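Local atomic coordinates of glycosyl hydrolase (Rhizobium leguminosarum bv. trifolii, PDB entry 5NDX), a protein that is a bacterial orthologue of human alpha-L-iduronidase and probably hydrolyses O-glycosidic bonds as a family 39 glycoside hydrolase. Residues E135-Y140 with P175-G180; L428-L433 with G506-D511. The protein carries 2 engineered substitutions. All blocks are in the same frame, centred on the assembly; numbering follows the deposited sequence.

Contact 1: residues E135-Y140 with P175-G180; sequences ELRTWY and PSLPMG. With 8U8 ((2~{R},3~{S},4~{S},5~{R},6~{S})-6-(4-methyl-2-oxidanylidene-chromen-7-yl)oxy-3,4,5-tris(oxidanyl)oxane-2-carboxylic acid), chain N.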
loop_
_atom_site.group_PDB
_atom_site.type_symbol
_atom_site.label_atom_id
_atom_site.label_comp_id
_atom_site.label_asym_id
_atom_site.label_seq_id
_atom_site.Cartn_x
_atom_site.Cartn_y
_atom_site.Cartn_z
ATOM N N GLU A 135 18.367 0.630 10.993
ATOM C CA GLU A 135 17.490 0.135 9.915
ATOM C C GLU A 135 16.776 -1.112 10.358
ATOM O O GLU A 135 15.549 -1.156 10.263
ATOM C CB GLU A 135 18.220 -0.081 8.578
ATOM C CG GLU A 135 17.382 -0.720 7.452
ATOM C CD GLU A 135 16.204 0.127 6.984
ATOM O OE1 GLU A 135 16.288 1.343 7.054
ATOM O OE2 GLU A 135 15.166 -0.420 6.561
ATOM N N LEU A 136 17.516 -2.088 10.886
ATOM C CA LEU A 136 16.905 -3.345 11.343
ATOM C C LEU A 136 15.777 -3.186 12.356
ATOM O O LEU A 136 14.751 -3.892 12.319
ATOM C CB LEU A 136 17.961 -4.288 11.938
ATOM C CG LEU A 136 18.284 -5.566 11.190
ATOM C CD1 LEU A 136 17.239 -6.581 11.424
ATOM C CD2 LEU A 136 18.422 -5.340 9.698
ATOM N N ARG A 137 16.002 -2.282 13.283
ATOM C CA ARG A 137 15.065 -2.039 14.329
ATOM C C ARG A 137 13.781 -1.380 13.833
ATOM O O ARG A 137 12.878 -1.301 14.608
ATOM C CB ARG A 137 15.683 -1.145 15.434
ATOM C CG ARG A 137 16.648 -1.903 16.327
ATOM C CD ARG A 137 17.306 -0.980 17.346
ATOM N NE ARG A 137 18.756 -1.146 17.391
ATOM C CZ ARG A 137 19.474 -1.651 18.401
ATOM N NH1 ARG A 137 18.908 -2.114 19.514
ATOM N NH2 ARG A 137 20.802 -1.726 18.294
ATOM N N THR A 138 13.742 -0.846 12.611
ATOM C CA THR A 138 12.497 -0.318 12.022
ATOM C C THR A 138 11.662 -1.432 11.350
ATOM O O THR A 138 10.529 -1.155 10.891
ATOM C CB THR A 138 12.749 0.819 11.005
ATOM O OG1 THR A 138 13.384 0.295 9.825
ATOM C CG2 THR A 138 13.573 2.042 11.650
ATOM N N TRP A 139 12.183 -2.674 11.312
ATOM C CA TRP A 139 11.489 -3.772 10.662
ATOM C C TRP A 139 10.569 -4.450 11.659
ATOM O O TRP A 139 10.650 -4.150 12.844
ATOM C CB TRP A 139 12.440 -4.774 10.101
ATOM C CG TRP A 139 13.365 -4.267 9.047
ATOM C CD1 TRP A 139 13.483 -3.011 8.588
ATOM C CD2 TRP A 139 14.365 -5.040 8.384
ATOM N NE1 TRP A 139 14.499 -2.938 7.646
ATOM C CE2 TRP A 139 15.040 -4.185 7.494
ATOM C CE3 TRP A 139 14.703 -6.405 8.394
ATOM C CZ2 TRP A 139 16.063 -4.628 6.667
ATOM C CZ3 TRP A 139 15.722 -6.845 7.553
ATOM C CH2 TRP A 139 16.389 -5.966 6.717
ATOM N N TYR A 140 9.637 -5.275 11.161
ATOM C CA TYR A 140 8.853 -6.188 12.006
ATOM C C TYR A 140 9.098 -7.588 11.489
ATOM O O TYR A 140 9.182 -7.783 10.299
ATOM C CB TYR A 140 7.355 -5.847 12.030
ATOM C CG TYR A 140 7.102 -4.507 12.650
ATOM C CD1 TYR A 140 7.220 -3.350 11.907
ATOM C CD2 TYR A 140 6.814 -4.388 14.000
ATOM C CE1 TYR A 140 7.063 -2.096 12.503
ATOM C CE2 TYR A 140 6.613 -3.131 14.607
ATOM C CZ TYR A 140 6.772 -1.987 13.874
ATOM O OH TYR A 140 6.589 -0.729 14.485
ATOM N N PRO A 175 16.895 -8.223 21.446
ATOM C CA PRO A 175 15.527 -8.529 21.858
ATOM C C PRO A 175 14.485 -7.453 21.582
ATOM O O PRO A 175 13.281 -7.715 21.729
ATOM C CB PRO A 175 15.646 -8.742 23.386
ATOM C CG PRO A 175 17.083 -9.023 23.616
ATOM C CD PRO A 175 17.764 -8.104 22.637
ATOM N N SER A 176 14.925 -6.259 21.214
ATOM C CA SER A 176 13.993 -5.244 20.805
ATOM C C SER A 176 13.560 -5.378 19.305
ATOM O O SER A 176 12.800 -4.557 18.825
ATOM C CB SER A 176 14.600 -3.863 21.112
ATOM O OG SER A 176 15.654 -3.642 20.213
ATOM N N LEU A 177 14.038 -6.375 18.558
ATOM C CA LEU A 177 13.514 -6.607 17.209
ATOM C C LEU A 177 12.100 -7.192 17.367
ATOM O O LEU A 177 11.939 -8.288 17.961
ATOM C CB LEU A 177 14.393 -7.567 16.403
ATOM C CG LEU A 177 15.790 -6.996 16.161
ATOM C CD1 LEU A 177 16.727 -8.070 15.633
ATOM C CD2 LEU A 177 15.799 -5.758 15.272
ATOM N N PRO A 178 11.076 -6.486 16.873
ATOM C CA PRO A 178 9.726 -7.006 17.195
ATOM C C PRO A 178 9.379 -8.343 16.514
ATOM O O PRO A 178 9.795 -8.594 15.388
ATOM C CB PRO A 178 8.808 -5.885 16.708
ATOM C CG PRO A 178 9.653 -4.676 16.633
ATOM C CD PRO A 178 10.995 -5.171 16.207
ATOM N N MET A 179 8.735 -9.222 17.265
ATOM C CA MET A 179 8.347 -10.530 16.801
ATOM C C MET A 179 6.873 -10.730 17.084
ATOM O O MET A 179 6.382 -10.350 18.146
ATOM C CB MET A 179 9.098 -11.631 17.512
ATOM C CG MET A 179 8.722 -13.026 17.010
ATOM S SD MET A 179 9.162 -13.278 15.270
ATOM C CE MET A 179 8.217 -14.750 14.849
ATOM N N GLY A 180 6.179 -11.345 16.149
ATOM C CA GLY A 180 4.765 -11.615 16.340
ATOM C C GLY A 180 4.247 -12.663 15.413
ATOM O O GLY A 180 4.993 -13.246 14.624
HETATM C C15 8U8 N . 3.528 -5.628 12.473
HETATM C C13 8U8 N . 3.407 -4.485 13.268
HETATM C C14 8U8 N . 3.301 -4.606 14.647
HETATM C C16 8U8 N . 3.259 -3.471 15.444
HETATM O O9 8U8 N . 3.111 -3.594 16.653
HETATM O O8 8U8 N . 3.245 -2.233 14.880
HETATM C C11 8U8 N . 3.398 -2.095 13.547
HETATM C C10 8U8 N . 3.474 -0.803 13.089
HETATM C C12 8U8 N . 3.472 -3.203 12.714
HETATM C C7 8U8 N . 3.645 -2.968 11.349
HETATM C C8 8U8 N . 3.713 -1.661 10.881
HETATM C C9 8U8 N . 3.639 -0.563 11.742
HETATM O O2 8U8 N . 3.730 0.706 11.229
HETATM C C5 8U8 N . 4.112 1.795 12.110
HETATM O O1 8U8 N . 2.835 2.192 12.640
HETATM C C1 8U8 N . 2.778 3.371 13.475
HETATM C C6 8U8 N . 3.585 3.176 14.807
HETATM O O7 8U8 N . 3.762 2.020 15.242
HETATM O O6 8U8 N . 4.063 4.197 15.323
HETATM C C2 8U8 N . 3.327 4.517 12.628
HETATM O O5 8U8 N . 3.298 5.792 13.341
HETATM C C3 8U8 N . 4.762 4.187 12.156
HETATM O O4 8U8 N . 5.183 5.227 11.314
HETATM C C4 8U8 N . 4.757 2.894 11.340
HETATM O O3 8U8 N . 6.080 2.496 10.975
HETATM O O HOH W 1 13.110 -2.318 17.291
#
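Glu-135, a helical residue, holds the following turn with both its backbone and its side chain. Its carbonyl O accepts from Thr-138 N and, at 2.6 Å, from Thr-138 OG1, a hydroxyl that also bonds Lys-91. Its OE2 meets Trp-139 NE1 at 2.8 Å in a nearly straight bond (168°), lying in the indole plane while the N-H arrives from above the carboxylate plane; the bond fixes the rotation of the indole. Leu-136, first residue of a type I turn closed at Trp-139, divides its branches: CD2 lies over the rim of an indole face, whereas CD1 crosses Leu-177 obliquely, 4.2 Å from its CD2. That same Leu-177 CD2 comes within 3.6 Å of Leu-136 O, and the Leu-177 side chain crosses that of Arg-137 at about a right angle. Arg-137 and Ser-176 turn their polar ends to a shared partner, Asp-174, and a water donates to both of their carbonyl oxygens, joining two segments with no direct hydrogen bond between them. Trp-139 O rests 3.5 Å from Pro-178 CD. Tyr-140 brings ring atom CD2 3.7 Å from Pro-178 CB and offers one face to the coumarin of 8U8, whose C12 lies 3.5 Å above the ring centre. Both segments lead into adjacent parallel strands of the TIM barrel, 140-142 and 179-184, linked by a beta-alpha-beta crossover through helix 155-171; Trp-139 packs on strand 91-95 and helix 110-131, which Leu-177 also touches, and Met-179 turns to helix 155-171.

Contact 2: residues L428-L433 with G506-D511; sequences LEVSGL and GRISVD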
loop_
_atom_site.group_PDB
_atom_site.type_symbol
_atom_site.label_atom_id
_atom_site.label_comp_id
_atom_site.label_asym_id
_atom_site.label_seq_id
_atom_site.Cartn_x
_atom_site.Cartn_y
_atom_site.Cartn_z
ATOM N N LEU A 428 -19.441 20.758 1.443
ATOM C CA LEU A 428 -18.395 20.572 2.428
ATOM C C LEU A 428 -17.938 21.945 2.884
ATOM O O LEU A 428 -17.543 22.761 2.067
ATOM C CB LEU A 428 -17.220 19.821 1.825
ATOM C CG LEU A 428 -15.984 19.637 2.722
ATOM C CD1 LEU A 428 -16.339 18.735 3.885
ATOM C CD2 LEU A 428 -14.867 18.996 1.915
ATOM N N GLU A 429 -17.977 22.162 4.182
ATOM C CA GLU A 429 -17.520 23.390 4.824
ATOM C C GLU A 429 -16.368 23.038 5.754
ATOM O O GLU A 429 -16.436 22.074 6.488
ATOM C CB GLU A 429 -18.679 24.026 5.607
ATOM C CG GLU A 429 -19.781 24.461 4.641
ATOM C CD GLU A 429 -21.032 25.071 5.261
ATOM O OE1 GLU A 429 -21.040 25.300 6.480
ATOM O OE2 GLU A 429 -22.008 25.347 4.515
ATOM N N VAL A 430 -15.301 23.803 5.701
ATOM C CA VAL A 430 -14.207 23.608 6.630
ATOM C C VAL A 430 -14.054 24.954 7.367
ATOM O O VAL A 430 -13.852 25.977 6.733
ATOM C CB VAL A 430 -12.889 23.251 5.948
ATOM C CG1 VAL A 430 -11.788 23.060 6.995
ATOM C CG2 VAL A 430 -13.018 21.989 5.118
ATOM N N SER A 431 -14.142 24.920 8.684
ATOM C CA SER A 431 -13.976 26.107 9.510
ATOM C C SER A 431 -12.812 25.933 10.470
ATOM O O SER A 431 -12.161 24.902 10.511
ATOM C CB SER A 431 -15.274 26.370 10.295
ATOM O OG SER A 431 -15.533 25.288 11.145
ATOM N N GLY A 432 -12.540 26.981 11.234
ATOM C CA GLY A 432 -11.492 26.951 12.264
ATOM C C GLY A 432 -10.113 27.002 11.671
ATOM O O GLY A 432 -9.185 26.552 12.292
ATOM N N LEU A 433 -9.960 27.501 10.443
ATOM C CA LEU A 433 -8.621 27.526 9.825
ATOM C C LEU A 433 -7.960 28.806 10.334
ATOM O O LEU A 433 -8.661 29.737 10.694
ATOM C CB LEU A 433 -8.710 27.625 8.299
ATOM C CG LEU A 433 -9.304 26.408 7.547
ATOM C CD1 LEU A 433 -9.687 26.817 6.134
ATOM C CD2 LEU A 433 -8.349 25.256 7.571
ATOM N N GLY A 506 -11.297 32.216 8.212
ATOM C CA GLY A 506 -10.907 30.839 8.439
ATOM C C GLY A 506 -11.906 29.753 7.999
ATOM O O GLY A 506 -11.918 28.678 8.573
ATOM N N ARG A 507 -12.738 30.038 7.006
ATOM C CA ARG A 507 -13.736 29.083 6.460
ATOM C C ARG A 507 -13.506 28.892 4.986
ATOM O O ARG A 507 -13.171 29.834 4.291
ATOM C CB ARG A 507 -15.162 29.602 6.591
ATOM C CG ARG A 507 -15.589 29.729 8.015
ATOM C CD ARG A 507 -17.101 29.826 8.198
ATOM N NE ARG A 507 -17.376 29.675 9.643
ATOM C CZ ARG A 507 -17.979 28.629 10.243
ATOM N NH1 ARG A 507 -18.132 28.635 11.576
ATOM N NH2 ARG A 507 -18.459 27.584 9.544
ATOM N N ILE A 508 -13.710 27.685 4.494
ATOM C CA ILE A 508 -13.878 27.495 3.044
ATOM C C ILE A 508 -15.095 26.606 2.845
ATOM O O ILE A 508 -15.565 25.966 3.767
ATOM C CB ILE A 508 -12.647 26.913 2.324
ATOM C CG1 ILE A 508 -12.335 25.482 2.769
ATOM C CG2 ILE A 508 -11.426 27.799 2.497
ATOM C CD1 ILE A 508 -13.073 24.393 2.000
ATOM N N SER A 509 -15.613 26.585 1.640
ATOM C CA SER A 509 -16.661 25.662 1.311
ATOM C C SER A 509 -16.630 25.335 -0.165
ATOM O O SER A 509 -16.149 26.144 -0.969
ATOM C CB SER A 509 -18.034 26.223 1.738
ATOM O OG SER A 509 -18.433 27.346 0.947
ATOM N N VAL A 510 -17.197 24.171 -0.483
ATOM C CA VAL A 510 -17.264 23.645 -1.821
ATOM C C VAL A 510 -18.415 22.644 -1.990
ATOM O O VAL A 510 -18.793 21.942 -1.046
ATOM C CB VAL A 510 -15.897 23.034 -2.221
ATOM C CG1 VAL A 510 -15.581 21.806 -1.405
ATOM C CG2 VAL A 510 -15.855 22.743 -3.710
ATOM N N ASP A 511 -18.994 22.629 -3.184
ATOM C CA ASP A 511 -20.007 21.642 -3.546
ATOM C C ASP A 511 -19.306 20.486 -4.219
ATOM O O ASP A 511 -18.431 20.694 -5.047
ATOM C CB ASP A 511 -21.044 22.208 -4.467
ATOM C CG ASP A 511 -22.056 23.146 -3.739
ATOM O OD1 ASP A 511 -22.444 22.877 -2.574
ATOM O OD2 ASP A 511 -22.474 24.146 -4.361
#
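Strands 428-431 and 508-511 run antiparallel, 171° between their directions and 4.7 Å between their axes, with Leu-428 facing Val-510 and Val-430 facing Ile-508 as hydrogen-bonded pairs. Beyond them, Leu-433 N reaches a lone pair of Gly-506 O at 3.0 Å; a side chain on Gly-506, with its positive phi, would run into Leu-433 O. Val-430 and Ile-508 lie side by side, Val-430 CB 3.9 Å from Ile-508 CG1, while Ile-508 CG2 meets Leu-433 CD1 at 4.1 Å. Strand 508-516 is an edge strand of a mixed sheet beside the barrel, in which 422-431 separates it from strand 4-10; the Ile-508 side packs on Val-524 of strand 518-526 and Ile-440 of strand 436-445, as the inside of a beta-sandwich. An alanine at Ile-508 would lose the CG1-CD1 arm beside Val-430 and the CG2 methyl that meets Leu-433, and would probably loosen the packing around this buried side chain. The other face is polar: Arg-507 turns one face of its guanidinium to Ser-431 CB, which lies 3.4 Å from that plane, over its centre. Glu-429 packs its CG 3.8 Å from Ser-509 CB and sends OE2 to salt bridges with Arg-427 and Arg-6.

Overall arrangement
Contacts 1 and 2 illustrate how one chain joins two beta architectures: their centres lie 42 Å apart and their nearest atoms about 31 Å. Both segments of contact 1 precede those of contact 2 in the sequence, and only contact 1 meets bound ligand. Its Tyr-140 shares a pocket with Phe-55, Phe-93, Tyr-216 and Val-262, residues of barrel strands 55-58, 91-95, 216-219 and 261-263, while Lys-54 and Arg-23 hydrogen-bond the same ligand. A second 8U8 molecule occupies another pocket. Gln-146, at the position of the predicted proton donor and altered in this structure, lies outside contact 1, beyond the C-terminal end of strand 140-142. The centre of contact 2 is about 30 Å from the centre of the chain.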